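PDB 3B40: probable dipeptidase, which probably hydrolyses dipeptides as a metal-dependent peptidase of the membrane dipeptidase (M19) family. Local coordinates for residues Y117-F122 with E406-A411; V207-S212 with E220-L225; P229-H234 with G398-A403; D340-T345 with V354-D359. The protein carries 11 engineered substitutions. All blocks are in the same frame, centred on the assembly; numbering follows the deposited sequence.

Contacts 1 and 3 both use helix 389-409, and their centres lie about 11 Å apart. Helix 216-225 of contact 2 runs on into strand 230-235 of contact 3. The strands of contacts 2 and 3 are neighbours in the barrel sheet, tied by Val211 N to Val231 O at 2.7 Å. Contact 4 reaches the same sheet, its centre about 12 Å from that of contact 3, and Asn399 ND2 joins the two by meeting Val354 O at 2.7 Å. Contacts 1 and 4 do not touch, their nearest atoms being about 10 Å apart. The side chains of Pro229 (contact 3) and Val354 (contact 4) each lie about 10 Å from a bound cadmium ion.

Contact 1 (Y117-F122 with E406-A411); sequences YSPEDF and EVQKRA
Gln408 spans the gap to Tyr117 and carries most of this surface contact. Its NE2 donates to Tyr117 O at 2.9 Å, with an N-H...O angle of 155°. The donor lies in the carbonyl plane, and the oxygen lies close to the plane of the Gln408 amide. The other amide corner, OE1, rests 3.3 Å from Ser118 CB and 3.4 Å from Pro119 CD. A water donates to Gln408 OE1 at 2.6 Å and to Glu120 OE1, closing a second link between the segments. The Gln408 chain runs out extended beyond CG (chi2 -169°), which lets the amide reach the other segment. In this TIM-barrel-clan protein the contact sets the C-terminal end of helix 389-409 against the start of helix 119-127. That start is shaped by Ser118 at the N-cap, whose OG accepts from Asp121 N at 3.2 Å. Asp121 in turn uses the anti lone pair of OD2 to hold Tyr117 N at 2.9 Å, gripping the same residue whose carbonyl Gln408 binds. Arg159 NE is a second donor to Tyr117 O. On the same helix end as Gln408, Arg410 NH2 forms a salt bridge to Glu406 OE1 at 3.0 Å.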
loop_
_atom_site.group_PDB
_atom_site.type_symbol
_atom_site.label_atom_id
_atom_site.label_comp_id
_atom_site.label_asym_id
_atom_site.label_seq_id
_atom_site.Cartn_x
_atom_site.Cartn_y
_atom_site.Cartn_z
ATOM N N TYR A 117 -6.358 5.192 17.453
ATOM C CA TYR A 117 -5.437 6.324 17.485
ATOM C C TYR A 117 -4.079 5.958 18.071
ATOM O O TYR A 117 -3.186 6.810 18.116
ATOM C CB TYR A 117 -6.066 7.543 18.195
ATOM C CG TYR A 117 -7.389 7.907 17.579
ATOM C CD1 TYR A 117 -7.440 8.546 16.346
ATOM C CD2 TYR A 117 -8.594 7.567 18.196
ATOM C CE1 TYR A 117 -8.653 8.855 15.743
ATOM C CE2 TYR A 117 -9.826 7.885 17.596
ATOM C CZ TYR A 117 -9.833 8.527 16.379
ATOM O OH TYR A 117 -11.013 8.862 15.756
ATOM N N SER A 118 -3.918 4.685 18.457
ATOM C CA SER A 118 -2.661 4.162 18.999
ATOM C C SER A 118 -2.681 2.621 18.967
ATOM O O SER A 118 -3.740 2.011 18.797
ATOM C CB SER A 118 -2.494 4.623 20.451
ATOM O OG SER A 118 -3.541 4.092 21.243
ATOM N N PRO A 119 -1.513 1.983 19.129
ATOM C CA PRO A 119 -1.545 0.513 19.200
ATOM C C PRO A 119 -2.410 0.012 20.373
ATOM O O PRO A 119 -3.078 -1.021 20.241
ATOM C CB PRO A 119 -0.070 0.128 19.321
ATOM C CG PRO A 119 0.662 1.382 19.650
ATOM C CD PRO A 119 -0.144 2.528 19.227
ATOM N N GLU A 120 -2.471 0.782 21.468
ATOM C CA GLU A 120 -3.380 0.472 22.593
ATOM C C GLU A 120 -4.834 0.414 22.177
ATOM O O GLU A 120 -5.525 -0.565 22.481
ATOM C CB GLU A 120 -3.212 1.477 23.748
ATOM C CG GLU A 120 -1.850 1.363 24.467
ATOM C CD GLU A 120 -0.618 1.725 23.591
ATOM O OE1 GLU A 120 -0.613 2.747 22.851
ATOM O OE2 GLU A 120 0.369 0.958 23.667
ATOM N N ASP A 121 -5.306 1.450 21.479
ATOM C CA ASP A 121 -6.683 1.485 20.977
ATOM C C ASP A 121 -6.921 0.282 20.093
ATOM O O ASP A 121 -7.986 -0.336 20.161
ATOM C CB ASP A 121 -6.949 2.727 20.125
ATOM C CG ASP A 121 -7.002 3.998 20.922
ATOM O OD1 ASP A 121 -7.082 3.953 22.168
ATOM O OD2 ASP A 121 -6.964 5.071 20.267
ATOM N N PHE A 122 -5.966 -0.007 19.211
ATOM C CA PHE A 122 -6.121 -1.144 18.284
ATOM C C PHE A 122 -6.401 -2.426 19.076
ATOM O O PHE A 122 -7.352 -3.153 18.762
ATOM C CB PHE A 122 -4.876 -1.305 17.374
ATOM C CG PHE A 122 -5.077 -2.275 16.239
ATOM C CD1 PHE A 122 -5.402 -1.810 14.965
ATOM C CD2 PHE A 122 -4.961 -3.655 16.445
ATOM C CE1 PHE A 122 -5.601 -2.704 13.906
ATOM C CE2 PHE A 122 -5.184 -4.542 15.395
ATOM C CZ PHE A 122 -5.487 -4.058 14.122
ATOM N N GLU A 406 6.607 2.933 19.203
ATOM C CA GLU A 406 7.900 3.656 19.273
ATOM C C GLU A 406 7.853 5.027 18.591
ATOM O O GLU A 406 8.339 6.026 19.135
ATOM C CB GLU A 406 9.047 2.788 18.718
ATOM C CG GLU A 406 9.472 1.708 19.681
ATOM C CD GLU A 406 9.884 2.287 21.052
ATOM O OE1 GLU A 406 10.737 3.223 21.071
ATOM O OE2 GLU A 406 9.335 1.815 22.096
ATOM N N VAL A 407 7.260 5.074 17.404
ATOM C CA VAL A 407 6.921 6.337 16.741
ATOM C C VAL A 407 6.169 7.357 17.639
ATOM O O VAL A 407 6.549 8.535 17.732
ATOM C CB VAL A 407 6.067 6.077 15.458
ATOM C CG1 VAL A 407 5.518 7.404 14.928
ATOM C CG2 VAL A 407 6.880 5.381 14.445
ATOM N N GLN A 408 5.075 6.926 18.260
ATOM C CA GLN A 408 4.350 7.830 19.174
ATOM C C GLN A 408 5.192 8.275 20.389
ATOM O O GLN A 408 5.036 9.391 20.868
ATOM C CB GLN A 408 3.018 7.200 19.605
ATOM C CG GLN A 408 2.060 7.010 18.415
ATOM C CD GLN A 408 0.672 6.649 18.847
ATOM O OE1 GLN A 408 0.483 5.807 19.742
ATOM N NE2 GLN A 408 -0.325 7.295 18.228
ATOM N N LYS A 409 6.091 7.415 20.865
ATOM C CA LYS A 409 7.006 7.772 21.969
ATOM C C LYS A 409 7.971 8.896 21.596
ATOM O O LYS A 409 8.326 9.722 22.444
ATOM C CB LYS A 409 7.817 6.559 22.435
ATOM C CG LYS A 409 7.164 5.836 23.580
ATOM C CD LYS A 409 8.227 5.214 24.484
ATOM C CE LYS A 409 8.569 3.783 24.070
ATOM N NZ LYS A 409 7.455 2.832 24.397
ATOM N N ARG A 410 8.366 8.941 20.323
ATOM C CA ARG A 410 9.263 9.979 19.813
ATOM C C ARG A 410 8.554 11.310 19.443
ATOM O O ARG A 410 9.208 12.244 18.980
ATOM C CB ARG A 410 10.018 9.457 18.587
ATOM C CG ARG A 410 10.538 8.038 18.724
ATOM C CD ARG A 410 11.991 7.948 18.947
ATOM N NE ARG A 410 12.316 6.641 19.506
ATOM C CZ ARG A 410 12.839 5.595 18.861
ATOM N NH1 ARG A 410 13.171 5.636 17.566
ATOM N NH2 ARG A 410 13.055 4.481 19.554
ATOM N N ALA A 411 7.237 11.402 19.634
ATOM C CA ALA A 411 6.503 12.663 19.379
ATOM C C ALA A 411 7.072 13.843 20.178
ATOM O O ALA A 411 7.586 13.638 21.286
ATOM C CB ALA A 411 5.042 12.501 19.694
HETATM O O HOH W 1 1.442 4.507 21.782
#

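Contact 2 (V207-S212 with E220-L225)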
loop_
_atom_site.group_PDB
_atom_site.type_symbol
_atom_site.label_atom_id
_atom_site.label_comp_id
_atom_site.label_asym_id
_atom_site.label_seq_id
_atom_site.Cartn_x
_atom_site.Cartn_y
_atom_site.Cartn_z
ATOM N N VAL A 207 3.538 10.625 13.907
ATOM C CA VAL A 207 2.865 9.996 12.762
ATOM C C VAL A 207 3.880 9.112 12.074
ATOM O O VAL A 207 5.021 9.547 11.860
ATOM C CB VAL A 207 2.313 11.058 11.768
ATOM C CG1 VAL A 207 1.849 10.404 10.432
ATOM C CG2 VAL A 207 1.187 11.787 12.400
ATOM N N ILE A 208 3.486 7.868 11.776
ATOM C CA ILE A 208 4.389 6.917 11.151
ATOM C C ILE A 208 4.674 7.404 9.734
ATOM O O ILE A 208 3.733 7.672 8.972
ATOM C CB ILE A 208 3.784 5.480 11.058
ATOM C CG1 ILE A 208 3.421 4.911 12.440
ATOM C CG2 ILE A 208 4.780 4.522 10.360
ATOM C CD1 ILE A 208 2.372 3.781 12.384
ATOM N N ILE A 209 5.950 7.531 9.390
ATOM C CA ILE A 209 6.328 7.788 7.989
ATOM C C ILE A 209 6.348 6.507 7.156
ATOM O O ILE A 209 7.019 5.526 7.523
ATOM C CB ILE A 209 7.696 8.513 7.864
ATOM C CG1 ILE A 209 7.664 9.870 8.592
ATOM C CG2 ILE A 209 8.073 8.661 6.330
ATOM C CD1 ILE A 209 9.045 10.435 8.935
ATOM N N ASP A 210 5.625 6.535 6.035
ATOM C CA ASP A 210 5.472 5.387 5.121
ATOM C C ASP A 210 6.263 5.643 3.827
ATOM O O ASP A 210 6.027 6.643 3.143
ATOM C CB ASP A 210 3.981 5.179 4.834
ATOM C CG ASP A 210 3.698 4.045 3.848
ATOM O OD1 ASP A 210 4.611 3.263 3.484
ATOM O OD2 ASP A 210 2.519 3.955 3.433
ATOM N N VAL A 211 7.226 4.765 3.526
ATOM C CA VAL A 211 8.078 4.961 2.385
ATOM C C VAL A 211 7.678 4.162 1.133
ATOM O O VAL A 211 8.321 4.308 0.109
ATOM C CB VAL A 211 9.591 4.719 2.721
ATOM C CG1 VAL A 211 10.017 5.620 3.893
ATOM C CG2 VAL A 211 9.832 3.254 3.031
ATOM N N SER A 212 6.628 3.344 1.200
ATOM C CA SER A 212 6.179 2.621 -0.005
ATOM C C SER A 212 5.778 3.663 -1.056
ATOM O O SER A 212 5.132 4.635 -0.694
ATOM C CB SER A 212 4.997 1.693 0.305
ATOM O OG SER A 212 5.442 0.528 0.988
ATOM N N GLU A 220 16.015 7.314 1.044
ATOM C CA GLU A 220 17.306 7.438 1.706
ATOM C C GLU A 220 17.317 8.658 2.604
ATOM O O GLU A 220 17.865 8.607 3.702
ATOM C CB GLU A 220 18.450 7.498 0.677
ATOM C CG GLU A 220 18.757 6.124 0.047
ATOM C CD GLU A 220 19.681 6.207 -1.161
ATOM O OE1 GLU A 220 19.946 7.320 -1.661
ATOM O OE2 GLU A 220 20.117 5.152 -1.635
ATOM N N GLN A 221 16.707 9.745 2.122
ATOM C CA GLN A 221 16.615 11.014 2.851
ATOM C C GLN A 221 15.654 10.914 4.019
ATOM O O GLN A 221 15.920 11.471 5.081
ATOM C CB GLN A 221 16.235 12.146 1.892
ATOM C CG GLN A 221 17.351 12.423 0.892
ATOM C CD GLN A 221 16.960 13.312 -0.255
ATOM O OE1 GLN A 221 16.006 14.104 -0.195
ATOM N NE2 GLN A 221 17.721 13.209 -1.313
ATOM N N VAL A 222 14.554 10.195 3.845
ATOM C CA VAL A 222 13.663 9.969 4.987
ATOM C C VAL A 222 14.467 9.236 6.073
ATOM O O VAL A 222 14.444 9.654 7.220
ATOM C CB VAL A 222 12.382 9.148 4.634
ATOM C CG1 VAL A 222 11.637 8.690 5.919
ATOM C CG2 VAL A 222 11.456 9.938 3.782
ATOM N N ALA A 223 15.188 8.172 5.693
ATOM C CA ALA A 223 15.975 7.397 6.670
ATOM C C ALA A 223 17.020 8.266 7.426
ATOM O O ALA A 223 17.080 8.226 8.654
ATOM C CB ALA A 223 16.615 6.195 5.997
ATOM N N ALA A 224 17.782 9.083 6.698
ATOM C CA ALA A 224 18.787 9.977 7.294
ATOM C C ALA A 224 18.161 11.041 8.207
ATOM O O ALA A 224 18.792 11.499 9.144
ATOM C CB ALA A 224 19.641 10.636 6.196
ATOM N N LEU A 225 16.914 11.409 7.941
ATOM C CA LEU A 225 16.284 12.507 8.627
ATOM C C LEU A 225 15.334 12.076 9.751
ATOM O O LEU A 225 15.107 12.859 10.685
ATOM C CB LEU A 225 15.551 13.388 7.608
ATOM C CG LEU A 225 16.419 14.202 6.654
ATOM C CD1 LEU A 225 15.529 14.885 5.615
ATOM C CD2 LEU A 225 17.232 15.219 7.408
#
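Val222 meets Ile209 and Val211 where helix 216-225 lies on strand 208-210, the first strand of a beta-alpha-beta unit that goes on into strand 230-235. The two strands are parallel neighbours in the barrel sheet, and the helix is the crossover between them. The tight part of the contact is built on one methyl. Val222 CG1 comes tip to tip with Ile209 CG2 at 3.6 Å, and the same CG1 lies 4.0 Å from Val211 CG1, here with the two side chains slanting past each other. With CG1 trans to the backbone N (chi1 168°), Val222 presents this branch to the strand, between the two residues that face the helix. Ile230 of the next strand touches both Val211 and Val222, and Leu202 of helix 193-205 touches Ile209; all three residues of the contact are buried. The rest of the helix segment is looser. Ala224 and Leu225 are exposed and Glu220 and Gln221 partly so, and none of the four reaches the strand; Gln221 turns instead to the chain before helix 193-205, where its amide bonds to Leu191 N and Gly189 O. On the strand, Asp210 points away from the helix, and its OD2 is hydrogen-bonded to Ser233 OG. Its other oxygen closes an Asx turn: Ser212 N donates to Asp210 OD1 at 3.0 Å, approaching 47° out of the carboxylate plane.

Contact 3 (P229-H234 with G398-A403); sequences PIVASH and GNFLRA
Pro229 and Val231, on the piece of chain that carries barrel strand 230-235, pack against Ala403 and Phe400 of the long C-terminal helix 389-409. Val231 points toward this helix while Ile230 points away, to the face covered by helix 216-225, so the strand lies between two helices. Pro229 CB sits 4.1 Å from Ala403 CB and 4.1 Å from Ala403 O, consistent with the small methyl leaving the proline ring close to the helix backbone. One turn back, Phe400 leaves the helix with its ring carbon trans to N (chi1 -178°), which carries the ring across to Val231; Val231 CG1 meets it at the edge, near the ring plane, 4.4 Å from Phe400 CE1. Polar groups on the flank tie the helix to strand 354-357 and to the chain just before it and before strand 261-265. Asn399 ND2 bonds to Val354 O and Ile351 O. Arg402 donates to Gly259 O and Asp352 O and weakly, from NH2, to Asn399 OD1 at 3.2 Å, while Asn399 O lies 3.9 Å over one face of its guanidinium. Across the contact itself the chemistry is wholly apolar. Fit here therefore rests on shape and burial, while Asn399 and Arg402 supply directional bonds nearby.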
loop_
_atom_site.group_PDB
_atom_site.type_symbol
_atom_site.label_atom_id
_atom_site.label_comp_id
_atom_site.label_asym_id
_atom_site.label_seq_id
_atom_site.Cartn_x
_atom_site.Cartn_y
_atom_site.Cartn_z
ATOM N N PRO A 229 11.005 5.062 13.974
ATOM C CA PRO A 229 10.767 3.966 13.009
ATOM C C PRO A 229 9.987 4.390 11.776
ATOM O O PRO A 229 9.065 5.210 11.857
ATOM C CB PRO A 229 10.001 2.919 13.835
ATOM C CG PRO A 229 10.609 3.147 15.289
ATOM C CD PRO A 229 10.743 4.632 15.370
ATOM N N ILE A 230 10.415 3.867 10.630
ATOM C CA ILE A 230 9.705 4.089 9.382
ATOM C C ILE A 230 9.176 2.753 8.870
ATOM O O ILE A 230 9.649 1.677 9.290
ATOM C CB ILE A 230 10.578 4.849 8.319
ATOM C CG1 ILE A 230 11.773 4.026 7.836
ATOM C CG2 ILE A 230 11.080 6.261 8.919
ATOM C CD1 ILE A 230 12.496 4.652 6.591
ATOM N N VAL A 231 8.199 2.821 7.981
ATOM C CA VAL A 231 7.504 1.637 7.525
ATOM C C VAL A 231 7.368 1.686 6.004
ATOM O O VAL A 231 7.317 2.763 5.407
ATOM C CB VAL A 231 6.097 1.548 8.261
ATOM C CG1 VAL A 231 5.149 0.599 7.584
ATOM C CG2 VAL A 231 6.318 1.165 9.794
ATOM N N ALA A 232 7.357 0.527 5.366
ATOM C CA ALA A 232 6.901 0.432 4.007
ATOM C C ALA A 232 5.558 -0.329 4.083
ATOM O O ALA A 232 5.562 -1.544 4.287
ATOM C CB ALA A 232 7.921 -0.339 3.154
ATOM N N SER A 233 4.443 0.388 3.913
ATOM C CA SER A 233 3.118 -0.157 4.196
ATOM C C SER A 233 2.644 -1.185 3.132
ATOM O O SER A 233 1.773 -2.007 3.410
ATOM C CB SER A 233 2.107 0.986 4.335
ATOM O OG SER A 233 1.888 1.577 3.057
ATOM N N HIS A 234 3.234 -1.139 1.928
ATOM C CA HIS A 234 2.941 -2.120 0.880
ATOM C C HIS A 234 4.067 -2.136 -0.132
ATOM O O HIS A 234 4.036 -1.343 -1.108
ATOM C CB HIS A 234 1.579 -1.849 0.190
ATOM C CG HIS A 234 1.408 -0.455 -0.368
ATOM N ND1 HIS A 234 1.731 0.683 0.336
ATOM C CD2 HIS A 234 0.876 -0.023 -1.541
ATOM C CE1 HIS A 234 1.426 1.755 -0.380
ATOM N NE2 HIS A 234 0.892 1.355 -1.518
ATOM N N GLY A 398 1.959 -7.753 15.023
ATOM C CA GLY A 398 2.795 -7.512 16.219
ATOM C C GLY A 398 3.945 -6.536 15.959
ATOM O O GLY A 398 4.231 -5.661 16.773
ATOM N N ASN A 399 4.616 -6.703 14.820
ATOM C CA ASN A 399 5.753 -5.845 14.478
ATOM C C ASN A 399 5.305 -4.424 14.208
ATOM O O ASN A 399 5.918 -3.453 14.708
ATOM C CB ASN A 399 6.470 -6.406 13.252
ATOM C CG ASN A 399 7.192 -7.709 13.529
ATOM O OD1 ASN A 399 7.649 -7.950 14.647
ATOM N ND2 ASN A 399 7.352 -8.543 12.487
ATOM N N PHE A 400 4.240 -4.292 13.412
ATOM C CA PHE A 400 3.661 -2.969 13.126
ATOM C C PHE A 400 3.258 -2.248 14.401
ATOM O O PHE A 400 3.519 -1.060 14.549
ATOM C CB PHE A 400 2.478 -3.030 12.135
ATOM C CG PHE A 400 1.900 -1.664 11.788
ATOM C CD1 PHE A 400 2.317 -0.983 10.644
ATOM C CD2 PHE A 400 0.945 -1.065 12.603
ATOM C CE1 PHE A 400 1.777 0.259 10.314
ATOM C CE2 PHE A 400 0.415 0.204 12.283
ATOM C CZ PHE A 400 0.826 0.846 11.137
ATOM N N LEU A 401 2.569 -2.953 15.300
ATOM C CA LEU A 401 2.105 -2.344 16.546
ATOM C C LEU A 401 3.278 -1.886 17.431
ATOM O O LEU A 401 3.188 -0.845 18.051
ATOM C CB LEU A 401 1.213 -3.318 17.306
ATOM C CG LEU A 401 -0.126 -3.727 16.655
ATOM C CD1 LEU A 401 -0.843 -4.784 17.491
ATOM C CD2 LEU A 401 -1.036 -2.506 16.442
ATOM N N ARG A 402 4.379 -2.655 17.475
ATOM C CA ARG A 402 5.590 -2.241 18.239
ATOM C C ARG A 402 6.142 -0.944 17.655
ATOM O O ARG A 402 6.380 0.051 18.371
ATOM C CB ARG A 402 6.694 -3.312 18.169
ATOM C CG ARG A 402 8.047 -2.961 18.914
ATOM C CD ARG A 402 9.236 -3.759 18.353
ATOM N NE ARG A 402 9.586 -3.357 16.975
ATOM C CZ ARG A 402 9.574 -4.150 15.893
ATOM N NH1 ARG A 402 9.919 -3.648 14.707
ATOM N NH2 ARG A 402 9.210 -5.432 15.971
ATOM N N ALA A 403 6.369 -0.961 16.350
ATOM C CA ALA A 403 6.951 0.218 15.673
ATOM C C ALA A 403 6.052 1.444 15.853
ATOM O O ALA A 403 6.536 2.548 16.079
ATOM C CB ALA A 403 7.163 -0.077 14.189
#

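Contact 4 (D340-T345 with V354-D359)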
loop_
_atom_site.group_PDB
_atom_site.type_symbol
_atom_site.label_atom_id
_atom_site.label_comp_id
_atom_site.label_asym_id
_atom_site.label_seq_id
_atom_site.Cartn_x
_atom_site.Cartn_y
_atom_site.Cartn_z
ATOM N N ASP A 340 7.239 -16.581 -0.530
ATOM C CA ASP A 340 8.645 -16.436 -1.004
ATOM C C ASP A 340 9.149 -15.029 -0.669
ATOM O O ASP A 340 10.251 -14.857 -0.133
ATOM C CB ASP A 340 8.703 -16.606 -2.500
ATOM C CG ASP A 340 8.594 -18.046 -2.951
ATOM O OD1 ASP A 340 8.646 -18.992 -2.127
ATOM O OD2 ASP A 340 8.461 -18.227 -4.179
ATOM N N ALA A 341 8.322 -14.022 -0.982
ATOM C CA ALA A 341 8.660 -12.631 -0.696
ATOM C C ALA A 341 8.796 -12.412 0.804
ATOM O O ALA A 341 9.749 -11.763 1.263
ATOM C CB ALA A 341 7.639 -11.699 -1.301
ATOM N N ILE A 342 7.876 -12.964 1.593
ATOM C CA ILE A 342 8.014 -12.888 3.054
ATOM C C ILE A 342 9.330 -13.543 3.525
ATOM O O ILE A 342 10.069 -12.950 4.311
ATOM C CB ILE A 342 6.776 -13.502 3.781
ATOM C CG1 ILE A 342 5.506 -12.661 3.436
ATOM C CG2 ILE A 342 7.029 -13.607 5.288
ATOM C CD1 ILE A 342 4.183 -13.193 4.008
ATOM N N ASP A 343 9.599 -14.748 3.022
ATOM C CA ASP A 343 10.782 -15.529 3.339
ATOM C C ASP A 343 12.040 -14.701 3.055
ATOM O O ASP A 343 12.923 -14.619 3.889
ATOM C CB ASP A 343 10.833 -16.827 2.486
ATOM C CG ASP A 343 9.950 -17.964 3.026
ATOM O OD1 ASP A 343 9.214 -17.805 4.019
ATOM O OD2 ASP A 343 10.002 -19.057 2.437
ATOM N N TYR A 344 12.110 -14.105 1.872
ATOM C CA TYR A 344 13.262 -13.289 1.458
ATOM C C TYR A 344 13.490 -12.092 2.364
ATOM O O TYR A 344 14.625 -11.778 2.710
ATOM C CB TYR A 344 13.105 -12.819 0.007
ATOM C CG TYR A 344 14.327 -12.080 -0.498
ATOM C CD1 TYR A 344 15.399 -12.771 -1.066
ATOM C CD2 TYR A 344 14.423 -10.696 -0.381
ATOM C CE1 TYR A 344 16.530 -12.094 -1.517
ATOM C CE2 TYR A 344 15.544 -10.001 -0.804
ATOM C CZ TYR A 344 16.610 -10.711 -1.367
ATOM O OH TYR A 344 17.710 -10.034 -1.822
ATOM N N THR A 345 12.407 -11.402 2.708
ATOM C CA THR A 345 12.480 -10.184 3.481
ATOM C C THR A 345 12.945 -10.519 4.895
ATOM O O THR A 345 13.800 -9.821 5.452
ATOM C CB THR A 345 11.119 -9.398 3.437
ATOM O OG1 THR A 345 10.702 -9.274 2.084
ATOM C CG2 THR A 345 11.267 -7.976 3.987
ATOM N N VAL A 354 9.200 -7.518 9.595
ATOM C CA VAL A 354 8.356 -7.901 8.474
ATOM C C VAL A 354 6.849 -7.970 8.861
ATOM O O VAL A 354 6.473 -8.353 9.982
ATOM C CB VAL A 354 8.857 -9.228 7.789
ATOM C CG1 VAL A 354 8.128 -9.497 6.453
ATOM C CG2 VAL A 354 10.365 -9.179 7.510
ATOM N N GLY A 355 6.004 -7.589 7.908
ATOM C CA GLY A 355 4.532 -7.649 8.064
ATOM C C GLY A 355 3.902 -8.036 6.746
ATOM O O GLY A 355 4.591 -8.517 5.858
ATOM N N ILE A 356 2.596 -7.797 6.606
ATOM C CA ILE A 356 1.820 -8.316 5.477
ATOM C C ILE A 356 0.823 -7.248 5.086
ATOM O O ILE A 356 0.299 -6.542 5.941
ATOM C CB ILE A 356 1.026 -9.646 5.853
ATOM C CG1 ILE A 356 1.974 -10.710 6.430
ATOM C CG2 ILE A 356 0.256 -10.207 4.615
ATOM C CD1 ILE A 356 1.249 -11.892 7.145
ATOM N N SER A 357 0.559 -7.129 3.795
ATOM C CA SER A 357 -0.442 -6.170 3.296
ATOM C C SER A 357 -0.993 -6.723 2.003
ATOM O O SER A 357 -0.345 -7.551 1.391
ATOM C CB SER A 357 0.142 -4.786 3.104
ATOM O OG SER A 357 1.155 -4.753 2.119
ATOM N N SER A 358 -2.179 -6.277 1.603
ATOM C CA SER A 358 -2.852 -6.788 0.392
ATOM C C SER A 358 -2.833 -5.918 -0.857
ATOM O O SER A 358 -2.713 -6.428 -1.998
ATOM C CB SER A 358 -4.316 -7.051 0.717
ATOM O OG SER A 358 -4.957 -5.897 1.226
ATOM N N ASP A 359 -2.934 -4.617 -0.636
ATOM C CA ASP A 359 -3.258 -3.637 -1.692
ATOM C C ASP A 359 -4.671 -3.920 -2.215
ATOM O O ASP A 359 -4.991 -3.605 -3.355
ATOM C CB ASP A 359 -2.247 -3.645 -2.831
ATOM C CG ASP A 359 -1.807 -2.216 -3.259
ATOM O OD1 ASP A 359 -2.469 -1.201 -2.902
ATOM O OD2 ASP A 359 -0.783 -2.123 -3.982
#
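Ile342 and Thr345, one turn apart on helix 335-349, lean over Val354 and Ile356 of strand 354-357. Helix and strand run nearly antiparallel, their axes at 157° and 9.1 Å apart, as expected of a barrel helix that leads directly into its next strand. Thr345 and Val354 pass at a slant rather than end on, with Thr345 CG2 3.8 Å from Val354 CG2. That valine branch also lies 3.9 Å from Thr345 C, so it touches the helix backbone as well. Ile342 is extended along its chain (chi2 176°) and carries CD1 over to Ile356 CG1 at 4.1 Å, again obliquely. Its CG2 branch approaches Val354 CG1 more loosely, at 4.4 Å. Leu395 of helix 389-409 touches Ile342, Val354 and Ile356, covering the group from a third element. The polar branch of Thr345 is turned back on its own helix: OG1 donates to Ala341 O at 2.8 Å, and Thr345 N reaches the same oxygen from the opposite face of its plane. With the hydroxyl satisfied in this way, the buried threonine offers the strand only its methyl side, and no hydrogen bond crosses the interface.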